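Local coordinates for extracellular solute-binding protein family 5 (Brucella melitensis, PDB 4ONY), which probably binds peptides or related solutes in the periplasm and hands them to an ABC transporter for uptake, at residues V25-D30 with R92-T97; P35-D40 with R244-F249; Q566-W571 with S583-P588; E575-T580 with A589-S594. All coordinates share one frame; numbering follows the deposited sequence.

From the N terminus, the loop that follows strand 18-20 makes two contacts in turn. Contact 1 closes it onto the connection between strands 88-90 and 97-108, and contact 2 closes it onto the loop ahead of strand 251-257. The two cross along the chain, and they touch in space, Y36 meeting R92. Contacts 3 and 4 open only near the C terminus and cross each other as well: 583-588 folds back on strand 566-571, while the final segment, 589-594, returns to 575-580. Contact 4 lies about 8 Å from contact 2, centre to centre, where N248 reaches W590. The C-terminal end of the chain is thereby tied to the N-terminal loop and to segment 244-249.

Contact 1 of 4, residues V25-D30 with R92-T97; sequences VALPAD and RDEPFT
E94 stretches toward A26 because its CG lies anti to its own carbonyl carbon (chi1 -58°) and its CD then continues the chain fully extended (chi2 180°). The carboxylate arrives beside the backbone of A26, whose N-H donates to E94 OE1 over 3.1 Å. That bond is fairly straight, 162° at the hydrogen, although the N-H approaches from above the carboxylate plane. The methyl of A26 presses on the same group, CB sitting 3.4 Å from E94 CD. E94 belongs to the connection of a beta-hairpin, strands 88-90 and 97-108 being antiparallel neighbours in a sheet, and from there it reaches across to the loop that follows strand 18-20. E94 OE2 is hydrogen-bonded to Y99 OH, which takes the N-H of L27 and so can give its own proton to the carboxylate. Together with the A26 N-H, this would be expected to steady the negative charge of the buried E94. L27 CG lies 4.2 Å from E94 OE2. T97 OG1 comes within 2.8 Å of E94 OE1 and has D24 O as a further partner. Beside this polar group, V25 CG2 and T97 CG2 approach to 4.4 Å, a loose methyl contact.

Contact 2 of 4, residues P35-D40 with R244-F249; sequences PYTNPD and RGFNNF
G245, at a positive phi of 75°, packs its CA 3.3 Å from N38 O. A CB here would collide with N38 O and T37 CB, and the positive phi also suits a residue without a side chain. The G245 carbonyl is joined to the other loop through a water, which donates to G245 O and accepts from N38 N at 2.8 Å. T37 lies between two neighbours. Its OG1 is 2.9 Å from R244 O, with H33 and F34 also as partners, while its CG2, anti to the carbonyl carbon, rests over one face of the F246 ring, 3.8 Å from the centroid. Y36 CE2 lies at the rim of that ring, 3.7 Å from F246 CZ, with the two ring planes steeply inclined. The R244 chain is bent at chi2 (148° for CD), and its guanidinium lies with one face on P39 CB. R244 NE donates to P39 O at 3.2 Å, near the guanidinium plane. NH2 forms a weak, long salt bridge to D40 OD1, 3.5 Å away. N38 OD1 in turn accepts from D40 N at 2.8 Å, which makes N38-D40 an Asx turn, the bend that presents P39 O and D40 to the arginine.

Contact 3 of 4, residues Q566-W571 with S583-P588; sequences QWVARW and SGYQLP
The Y585 ring has V568 CG2 over one face, 3.8 Å from the centroid, a CH-pi contact offset toward the rim. Over the centre of the opposite face sits a water, and Q566 CB lies at the edge in the ring plane. The Q566 amide is turned 38° from the ring and runs past its CD2-CE2 side, with OE1 3.2 Å from Y585 CD2. OE1 accepts from Y585 N at 2.9 Å, in the carbonyl plane and on a lone pair, with 157° at the hydrogen. G584 CA packs against the same oxygen at 3.1 Å, close enough that the bare alpha carbon of a glycine suits the spot. Q566 NE2 donates to the water at 2.9 Å, and the water donates in turn to S583 O and to Y585 O, so the amide holds the loop directly through OE1 and by way of the water through NE2. Y585 keeps its CG between the backbone N and the carbonyl carbon (chi1 66°). Strand 566-571 is the middle of an antiparallel sheet, between 274-277 and 297-302; Y585 also touches I276 and F302 from those two strands, while W590 packs on V568.

Contact 4 of 4, residues E575-T580 with A589-S594; sequences EHPQKT and AWWHTS
This is a one-pair antiparallel bridge, E575 with W591, with the indoles of W590 and W591 packed on 575-577; it joins the end of strand 574-575 to the last strand of the chain. The two residues form a hydrogen-bonded pair: E575 N donates to W591 O at 2.9 Å, and W591 N returns a bond to E575 O at 3.0 Å. W591 keeps its CG between backbone N and carbonyl carbon (chi1 67°). Its indole has E575 CB and H576 CA over one face, E575 CB 3.9 Å from the centroid of the five-membered ring. At the far end P577 CD meets W591 CZ3 at 3.6 Å, proline and indole sliding past each other in opposite directions. P577 CD also touches A589 O at 3.5 Å. A weak bond from W591 NE1 to E575 OE1 remains doubtful, because E575 has two conformers. H576 and W590 run side by side, pointing the same way; the imidazole meets the six-membered ring obliquely, centroids 4.9 Å apart and planes 38° apart. H576 ND1 donates to P577 O at 2.7 Å, almost straight at 170° and in the ring plane, and NE2 is hydrogen-bonded to D300 OD2. With both nitrogens engaged, the imidazole is fixed in rotation. A carbonyl at ND1 and a carboxylate at NE2 would tend to favour a doubly protonated ring, though R570 shares the aspartate.

Contact 1 of 4, residues V25-D30 with R92-T97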
# COMPACT_ATOMS: atom_id res chain seq x y z
N VAL A 25 -10.74 -1.77 -18.81
CA VAL A 25 -10.26 -0.44 -19.18
C VAL A 25 -11.43 0.52 -19.14
O VAL A 25 -12.30 0.48 -19.98
CB VAL A 25 -9.62 -0.46 -20.57
CG1 VAL A 25 -9.18 0.96 -21.01
CG2 VAL A 25 -8.39 -1.38 -20.56
N ALA A 26 -11.43 1.40 -18.15
CA ALA A 26 -12.54 2.30 -17.95
C ALA A 26 -12.66 3.39 -19.01
O ALA A 26 -13.76 3.82 -19.32
CB ALA A 26 -12.45 2.93 -16.54
N LEU A 27 -11.54 3.88 -19.56
CA LEU A 27 -11.60 5.06 -20.44
C LEU A 27 -11.56 4.63 -21.88
O LEU A 27 -10.79 3.76 -22.23
CB LEU A 27 -10.42 5.97 -20.15
CG LEU A 27 -10.25 6.48 -18.71
CD1 LEU A 27 -9.04 7.43 -18.57
CD2 LEU A 27 -11.52 7.18 -18.24
N PRO A 28 -12.36 5.26 -22.74
CA PRO A 28 -12.27 5.01 -24.15
C PRO A 28 -11.09 5.74 -24.74
O PRO A 28 -10.48 6.57 -24.06
CB PRO A 28 -13.59 5.55 -24.69
CG PRO A 28 -13.88 6.69 -23.77
CD PRO A 28 -13.29 6.36 -22.44
N ALA A 29 -10.72 5.39 -25.98
CA ALA A 29 -9.47 5.88 -26.56
C ALA A 29 -9.45 7.39 -26.69
O ALA A 29 -8.36 7.97 -26.72
CB ALA A 29 -9.23 5.26 -27.92
N ASP A 30 -10.63 8.02 -26.83
CA ASP A 30 -10.72 9.47 -27.08
C ASP A 30 -10.93 10.28 -25.78
O ASP A 30 -11.36 11.41 -25.83
CB ASP A 30 -11.78 9.81 -28.15
CG ASP A 30 -13.24 9.30 -27.80
OD1 ASP A 30 -13.37 8.48 -26.87
OD2 ASP A 30 -14.25 9.68 -28.46
N ARG A 92 -5.28 6.41 -11.21
CA ARG A 92 -5.61 6.18 -9.79
C ARG A 92 -7.11 6.06 -9.53
O ARG A 92 -7.54 6.13 -8.38
CB ARG A 92 -4.96 7.27 -8.95
CG ARG A 92 -3.43 7.29 -9.10
CD ARG A 92 -2.81 5.99 -8.58
NE ARG A 92 -1.38 5.88 -8.87
CZ ARG A 92 -0.60 4.85 -8.55
NH1 ARG A 92 -1.08 3.76 -7.97
NH2 ARG A 92 0.69 4.90 -8.82
N ASP A 93 -7.90 5.87 -10.60
CA ASP A 93 -9.31 5.61 -10.48
C ASP A 93 -9.69 4.21 -10.89
O ASP A 93 -10.88 3.93 -11.00
CB ASP A 93 -10.11 6.62 -11.32
CG ASP A 93 -11.56 6.74 -10.89
OD1 ASP A 93 -11.88 6.60 -9.71
OD2 ASP A 93 -12.40 7.04 -11.75
N GLU A 94 -8.73 3.36 -11.15
CA GLU A 94 -8.98 1.97 -11.53
C GLU A 94 -8.09 1.03 -10.73
O GLU A 94 -7.06 1.45 -10.27
CB GLU A 94 -8.71 1.74 -13.04
CG GLU A 94 -9.54 2.64 -13.93
CD GLU A 94 -9.29 2.42 -15.42
OE1 GLU A 94 -9.41 1.23 -15.86
OE2 GLU A 94 -8.99 3.45 -16.11
N PRO A 95 -8.48 -0.24 -10.58
CA PRO A 95 -7.63 -1.15 -9.82
C PRO A 95 -6.17 -1.27 -10.34
O PRO A 95 -5.23 -1.10 -9.55
CB PRO A 95 -8.36 -2.50 -9.95
CG PRO A 95 -9.82 -2.12 -10.12
CD PRO A 95 -9.75 -0.88 -10.99
N PHE A 96 -6.01 -1.52 -11.63
CA PHE A 96 -4.68 -1.66 -12.21
C PHE A 96 -4.76 -1.51 -13.74
O PHE A 96 -4.70 -2.49 -14.49
CB PHE A 96 -4.09 -3.03 -11.83
CG PHE A 96 -2.58 -3.14 -11.99
CD1 PHE A 96 -1.79 -2.11 -12.55
CD2 PHE A 96 -1.92 -4.28 -11.52
CE1 PHE A 96 -0.39 -2.27 -12.66
CE2 PHE A 96 -0.54 -4.42 -11.63
CZ PHE A 96 0.22 -3.41 -12.17
N THR A 97 -4.85 -0.25 -14.17
CA THR A 97 -4.84 0.11 -15.59
C THR A 97 -3.82 1.24 -15.83
O THR A 97 -3.77 2.21 -15.09
CB THR A 97 -6.20 0.57 -16.05
OG1 THR A 97 -7.17 -0.46 -15.81
CG2 THR A 97 -6.17 0.90 -17.59

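Contact 2 of 4, residues P35-D40 with R244-F249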
# COMPACT_ATOMS: atom_id res chain seq x y z
N PRO A 35 -10.52 11.11 -15.27
CA PRO A 35 -11.77 11.63 -14.82
C PRO A 35 -11.72 12.33 -13.45
O PRO A 35 -12.68 13.05 -13.09
CB PRO A 35 -12.68 10.39 -14.80
CG PRO A 35 -11.78 9.27 -14.57
CD PRO A 35 -10.52 9.64 -15.31
N TYR A 36 -10.60 12.26 -12.75
CA TYR A 36 -10.45 12.94 -11.47
C TYR A 36 -9.59 14.24 -11.47
O TYR A 36 -9.18 14.71 -10.39
CB TYR A 36 -9.89 11.96 -10.44
CG TYR A 36 -8.58 11.27 -10.78
CD1 TYR A 36 -8.58 10.12 -11.56
CD2 TYR A 36 -7.36 11.78 -10.35
CE1 TYR A 36 -7.39 9.46 -11.87
CE2 TYR A 36 -6.18 11.14 -10.65
CZ TYR A 36 -6.19 9.99 -11.41
OH TYR A 36 -5.07 9.29 -11.69
N THR A 37 -9.35 14.80 -12.65
CA THR A 37 -8.71 16.07 -12.76
C THR A 37 -9.67 17.15 -13.25
O THR A 37 -10.69 16.88 -13.89
CB THR A 37 -7.54 16.05 -13.77
OG1 THR A 37 -8.03 16.00 -15.14
CG2 THR A 37 -6.58 14.91 -13.49
N ASN A 38 -9.28 18.38 -12.99
CA ASN A 38 -9.98 19.55 -13.48
C ASN A 38 -9.28 19.90 -14.77
O ASN A 38 -8.11 20.27 -14.75
CB ASN A 38 -9.88 20.67 -12.46
CG ASN A 38 -10.37 22.01 -12.99
OD1 ASN A 38 -10.78 22.15 -14.15
ND2 ASN A 38 -10.31 23.02 -12.14
N PRO A 39 -9.95 19.72 -15.90
CA PRO A 39 -9.27 19.98 -17.17
C PRO A 39 -8.84 21.45 -17.38
O PRO A 39 -8.13 21.73 -18.31
CB PRO A 39 -10.31 19.59 -18.22
CG PRO A 39 -11.63 19.73 -17.55
CD PRO A 39 -11.40 19.51 -16.07
N ASP A 40 -9.35 22.39 -16.59
CA ASP A 40 -8.98 23.80 -16.74
C ASP A 40 -8.37 24.36 -15.45
O ASP A 40 -8.67 25.46 -15.08
CB ASP A 40 -10.22 24.62 -17.08
CG ASP A 40 -10.94 24.11 -18.31
OD1 ASP A 40 -10.27 23.84 -19.35
OD2 ASP A 40 -12.18 23.97 -18.22
N ARG A 244 -3.58 15.98 -18.70
CA ARG A 244 -4.45 17.12 -18.61
C ARG A 244 -5.03 17.30 -17.18
O ARG A 244 -5.56 16.36 -16.63
CB ARG A 244 -5.56 16.99 -19.63
CG ARG A 244 -6.47 18.21 -19.59
CD ARG A 244 -7.05 18.51 -20.94
NE ARG A 244 -7.77 19.79 -20.87
CZ ARG A 244 -8.66 20.20 -21.77
NH1 ARG A 244 -8.97 19.42 -22.81
NH2 ARG A 244 -9.25 21.39 -21.62
N GLY A 245 -4.87 18.50 -16.61
CA GLY A 245 -5.18 18.81 -15.19
C GLY A 245 -4.21 18.31 -14.12
O GLY A 245 -4.53 18.35 -12.92
N PHE A 246 -3.03 17.84 -14.53
CA PHE A 246 -1.96 17.51 -13.61
C PHE A 246 -0.86 18.59 -13.75
O PHE A 246 -0.87 19.40 -14.68
CB PHE A 246 -1.34 16.15 -13.96
CG PHE A 246 -2.22 14.93 -13.64
CD1 PHE A 246 -2.49 14.59 -12.35
CD2 PHE A 246 -2.70 14.12 -14.66
CE1 PHE A 246 -3.28 13.48 -12.05
CE2 PHE A 246 -3.46 12.99 -14.37
CZ PHE A 246 -3.75 12.66 -13.06
N ASN A 247 0.08 18.57 -12.83
CA ASN A 247 1.25 19.43 -12.89
C ASN A 247 0.88 20.90 -12.87
O ASN A 247 1.41 21.68 -13.63
CB ASN A 247 2.08 19.11 -14.15
CG ASN A 247 2.35 17.63 -14.29
OD1 ASN A 247 2.71 16.96 -13.31
ND2 ASN A 247 2.21 17.11 -15.50
N ASN A 248 -0.04 21.24 -11.98
CA ASN A 248 -0.61 22.56 -11.97
C ASN A 248 0.25 23.58 -11.22
O ASN A 248 0.23 24.77 -11.55
CB ASN A 248 -2.03 22.53 -11.39
CG ASN A 248 -2.94 21.55 -12.11
OD1 ASN A 248 -3.07 21.56 -13.35
ND2 ASN A 248 -3.59 20.68 -11.34
N PHE A 249 0.96 23.14 -10.20
CA PHE A 249 1.85 24.02 -9.48
C PHE A 249 3.05 24.33 -10.35
O PHE A 249 3.59 23.43 -10.99
CB PHE A 249 2.27 23.40 -8.15
CG PHE A 249 1.12 23.08 -7.24
CD1 PHE A 249 0.40 24.11 -6.64
CD2 PHE A 249 0.74 21.76 -7.02
CE1 PHE A 249 -0.67 23.84 -5.82
CE2 PHE A 249 -0.32 21.49 -6.20
CZ PHE A 249 -1.04 22.53 -5.60
O HOH W 1 -6.89 18.83 -11.68

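Contact 3 of 4, residues Q566-W571 with S583-P588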
# COMPACT_ATOMS: atom_id res chain seq x y z
N GLN A 566 -9.53 9.61 4.85
CA GLN A 566 -8.23 10.23 4.70
C GLN A 566 -8.43 11.69 5.13
O GLN A 566 -9.49 12.30 4.86
CB GLN A 566 -7.81 10.28 3.24
CG GLN A 566 -7.68 8.94 2.52
CD GLN A 566 -7.21 9.13 1.07
OE1 GLN A 566 -7.88 9.79 0.27
NE2 GLN A 566 -6.04 8.56 0.73
N TRP A 567 -7.41 12.23 5.77
CA TRP A 567 -7.49 13.55 6.32
C TRP A 567 -6.37 14.39 5.80
O TRP A 567 -5.21 14.03 5.99
CB TRP A 567 -7.33 13.44 7.86
CG TRP A 567 -8.44 12.80 8.62
CD1 TRP A 567 -9.76 12.77 8.30
CD2 TRP A 567 -8.32 12.20 9.89
NE1 TRP A 567 -10.47 12.13 9.28
CE2 TRP A 567 -9.61 11.80 10.29
CE3 TRP A 567 -7.25 11.98 10.74
CZ2 TRP A 567 -9.87 11.20 11.52
CZ3 TRP A 567 -7.49 11.33 11.97
CH2 TRP A 567 -8.79 10.95 12.34
N VAL A 568 -6.71 15.53 5.23
CA VAL A 568 -5.72 16.53 4.79
C VAL A 568 -6.19 17.92 5.17
O VAL A 568 -7.28 18.36 4.76
CB VAL A 568 -5.47 16.51 3.26
CG1 VAL A 568 -4.36 17.48 2.91
CG2 VAL A 568 -5.10 15.11 2.76
N ALA A 569 -5.42 18.62 6.00
CA ALA A 569 -5.72 20.00 6.35
C ALA A 569 -4.97 20.84 5.34
O ALA A 569 -3.87 20.46 4.92
CB ALA A 569 -5.28 20.33 7.76
N ARG A 570 -5.58 21.92 4.89
CA ARG A 570 -4.96 22.75 3.87
C ARG A 570 -5.29 24.23 4.07
O ARG A 570 -6.42 24.58 4.45
CB ARG A 570 -5.38 22.30 2.47
CG ARG A 570 -6.82 22.59 2.10
CD ARG A 570 -7.22 22.09 0.69
NE ARG A 570 -8.66 21.89 0.67
CZ ARG A 570 -9.56 22.85 0.45
NH1 ARG A 570 -9.24 24.09 0.08
NH2 ARG A 570 -10.84 22.53 0.53
N TRP A 571 -4.30 25.08 3.81
CA TRP A 571 -4.58 26.51 3.62
C TRP A 571 -5.50 26.67 2.38
O TRP A 571 -5.37 25.96 1.39
CB TRP A 571 -3.30 27.34 3.53
CG TRP A 571 -2.59 27.38 4.88
CD1 TRP A 571 -1.66 26.48 5.33
CD2 TRP A 571 -2.75 28.34 5.91
NE1 TRP A 571 -1.27 26.80 6.61
CE2 TRP A 571 -1.91 27.95 6.99
CE3 TRP A 571 -3.55 29.48 6.06
CZ2 TRP A 571 -1.83 28.65 8.19
CZ3 TRP A 571 -3.49 30.18 7.24
CH2 TRP A 571 -2.62 29.77 8.31
N SER A 583 -8.45 5.73 -5.64
CA SER A 583 -7.26 5.69 -4.78
C SER A 583 -7.22 6.76 -3.70
O SER A 583 -6.30 6.78 -2.90
CB SER A 583 -5.98 5.75 -5.58
OG SER A 583 -5.81 4.65 -6.45
N GLY A 584 -8.23 7.62 -3.64
CA GLY A 584 -8.25 8.65 -2.63
C GLY A 584 -7.70 9.94 -3.21
O GLY A 584 -7.58 10.07 -4.43
N TYR A 585 -7.40 10.92 -2.36
CA TYR A 585 -7.00 12.24 -2.87
C TYR A 585 -5.72 12.08 -3.70
O TYR A 585 -4.88 11.24 -3.40
CB TYR A 585 -6.82 13.28 -1.73
CG TYR A 585 -5.64 12.94 -0.79
CD1 TYR A 585 -4.35 13.32 -1.11
CD2 TYR A 585 -5.85 12.21 0.35
CE1 TYR A 585 -3.27 12.96 -0.30
CE2 TYR A 585 -4.81 11.85 1.19
CZ TYR A 585 -3.51 12.20 0.85
OH TYR A 585 -2.48 11.85 1.66
N GLN A 586 -5.54 12.96 -4.69
CA GLN A 586 -4.38 12.92 -5.57
C GLN A 586 -3.76 14.31 -5.69
O GLN A 586 -4.23 15.16 -6.43
CB GLN A 586 -4.85 12.45 -6.95
CG GLN A 586 -5.43 11.08 -6.99
CD GLN A 586 -4.41 10.06 -6.63
OE1 GLN A 586 -3.32 10.06 -7.18
NE2 GLN A 586 -4.75 9.19 -5.68
N LEU A 587 -2.70 14.54 -4.91
CA LEU A 587 -2.04 15.83 -4.86
C LEU A 587 -1.63 16.37 -6.22
O LEU A 587 -1.68 17.60 -6.42
CB LEU A 587 -0.81 15.79 -3.96
CG LEU A 587 -1.06 15.51 -2.49
CD1 LEU A 587 0.23 15.73 -1.72
CD2 LEU A 587 -2.17 16.43 -1.94
N PRO A 588 -1.19 15.49 -7.16
CA PRO A 588 -0.79 16.00 -8.47
C PRO A 588 -1.93 16.67 -9.27
O PRO A 588 -1.65 17.34 -10.24
CB PRO A 588 -0.30 14.75 -9.21
CG PRO A 588 0.16 13.85 -8.13
CD PRO A 588 -0.79 14.09 -6.98
O HOH W 2 -4.77 9.14 -1.82

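Contact 4 of 4, residues E575-T580 with A589-S594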
# COMPACT_ATOMS: atom_id res chain seq x y z
N GLU A 575 -6.45 24.30 -3.72
CA GLU A 575 -7.72 23.67 -4.07
C GLU A 575 -7.54 22.33 -4.77
O GLU A 575 -6.42 21.98 -5.19
CB GLU A 575 -8.54 24.63 -4.91
CG GLU A 575 -8.88 25.89 -4.12
CD GLU A 575 -9.80 26.84 -4.87
OE1 GLU A 575 -9.97 26.65 -6.09
OE2 GLU A 575 -10.36 27.75 -4.25
N HIS A 576 -8.62 21.59 -4.89
CA HIS A 576 -8.60 20.27 -5.53
C HIS A 576 -9.91 20.01 -6.25
O HIS A 576 -10.91 20.68 -5.97
CB HIS A 576 -8.32 19.17 -4.50
CG HIS A 576 -9.34 19.10 -3.41
ND1 HIS A 576 -10.63 18.63 -3.61
CD2 HIS A 576 -9.26 19.44 -2.11
CE1 HIS A 576 -11.30 18.70 -2.48
NE2 HIS A 576 -10.49 19.17 -1.55
N PRO A 577 -9.91 19.05 -7.18
CA PRO A 577 -11.17 18.73 -7.83
C PRO A 577 -12.22 18.24 -6.86
O PRO A 577 -11.88 17.64 -5.84
CB PRO A 577 -10.80 17.61 -8.81
CG PRO A 577 -9.34 17.67 -8.98
CD PRO A 577 -8.80 18.24 -7.70
N GLN A 578 -13.49 18.49 -7.20
CA GLN A 578 -14.65 17.97 -6.47
C GLN A 578 -14.60 16.44 -6.39
O GLN A 578 -14.73 15.84 -5.32
CB GLN A 578 -15.95 18.42 -7.23
N LYS A 579 -14.35 15.81 -7.53
CA LYS A 579 -14.21 14.34 -7.61
C LYS A 579 -12.92 13.83 -6.95
O LYS A 579 -11.83 14.42 -7.10
CB LYS A 579 -14.22 13.86 -9.06
CG LYS A 579 -15.54 14.05 -9.74
CD LYS A 579 -15.49 13.65 -11.21
CE LYS A 579 -15.70 12.16 -11.39
NZ LYS A 579 -16.80 11.94 -12.36
N THR A 580 -13.07 12.72 -6.25
CA THR A 580 -11.98 12.00 -5.64
C THR A 580 -12.00 10.58 -6.21
O THR A 580 -13.02 9.92 -6.13
CB THR A 580 -12.17 11.91 -4.13
OG1 THR A 580 -12.14 13.23 -3.58
CG2 THR A 580 -11.05 11.08 -3.52
N ALA A 589 -3.19 16.44 -8.88
CA ALA A 589 -4.32 17.11 -9.49
C ALA A 589 -4.75 18.38 -8.74
O ALA A 589 -5.69 19.09 -9.16
CB ALA A 589 -5.46 16.13 -9.56
N TRP A 590 -4.08 18.70 -7.62
CA TRP A 590 -4.42 19.91 -6.88
C TRP A 590 -3.79 21.15 -7.56
O TRP A 590 -2.91 21.01 -8.46
CB TRP A 590 -3.97 19.78 -5.40
CG TRP A 590 -4.78 18.72 -4.65
CD1 TRP A 590 -5.43 17.67 -5.19
CD2 TRP A 590 -5.00 18.64 -3.24
NE1 TRP A 590 -6.03 16.92 -4.22
CE2 TRP A 590 -5.78 17.49 -3.00
CE3 TRP A 590 -4.59 19.42 -2.15
CZ2 TRP A 590 -6.19 17.13 -1.74
CZ3 TRP A 590 -4.97 19.03 -0.88
CH2 TRP A 590 -5.78 17.91 -0.68
N TRP A 591 -4.21 22.32 -7.13
CA TRP A 591 -3.75 23.59 -7.72
C TRP A 591 -3.77 24.72 -6.70
O TRP A 591 -4.23 24.56 -5.54
CB TRP A 591 -4.56 23.96 -8.98
CG TRP A 591 -6.01 24.29 -8.76
CD1 TRP A 591 -6.51 25.51 -8.42
CD2 TRP A 591 -7.12 23.41 -8.85
NE1 TRP A 591 -7.86 25.45 -8.30
CE2 TRP A 591 -8.28 24.17 -8.56
CE3 TRP A 591 -7.27 22.06 -9.13
CZ2 TRP A 591 -9.57 23.62 -8.58
CZ3 TRP A 591 -8.57 21.50 -9.14
CH2 TRP A 591 -9.69 22.28 -8.87
N HIS A 592 -3.21 25.85 -7.11
CA HIS A 592 -3.18 27.04 -6.30
C HIS A 592 -4.28 27.94 -6.81
O HIS A 592 -4.45 28.09 -8.02
CB HIS A 592 -1.82 27.70 -6.45
CG HIS A 592 -1.53 28.70 -5.39
ND1 HIS A 592 -2.20 29.90 -5.28
CD2 HIS A 592 -0.63 28.69 -4.38
CE1 HIS A 592 -1.71 30.60 -4.27
NE2 HIS A 592 -0.75 29.88 -3.71
N THR A 593 -5.03 28.57 -5.89
CA THR A 593 -6.08 29.50 -6.30
C THR A 593 -5.47 30.71 -6.99
O THR A 593 -4.32 31.05 -6.77
CB THR A 593 -6.90 30.05 -5.12
OG1 THR A 593 -6.02 30.66 -4.17
CG2 THR A 593 -7.61 28.98 -4.44
N SER A 594 -6.26 31.29 -7.88
CA SER A 594 -5.91 32.52 -8.63
C SER A 594 -5.68 33.76 -7.78
O SER A 594 -6.59 34.16 -7.06
CB SER A 594 -7.04 32.83 -9.62
OG SER A 594 -7.17 31.74 -10.52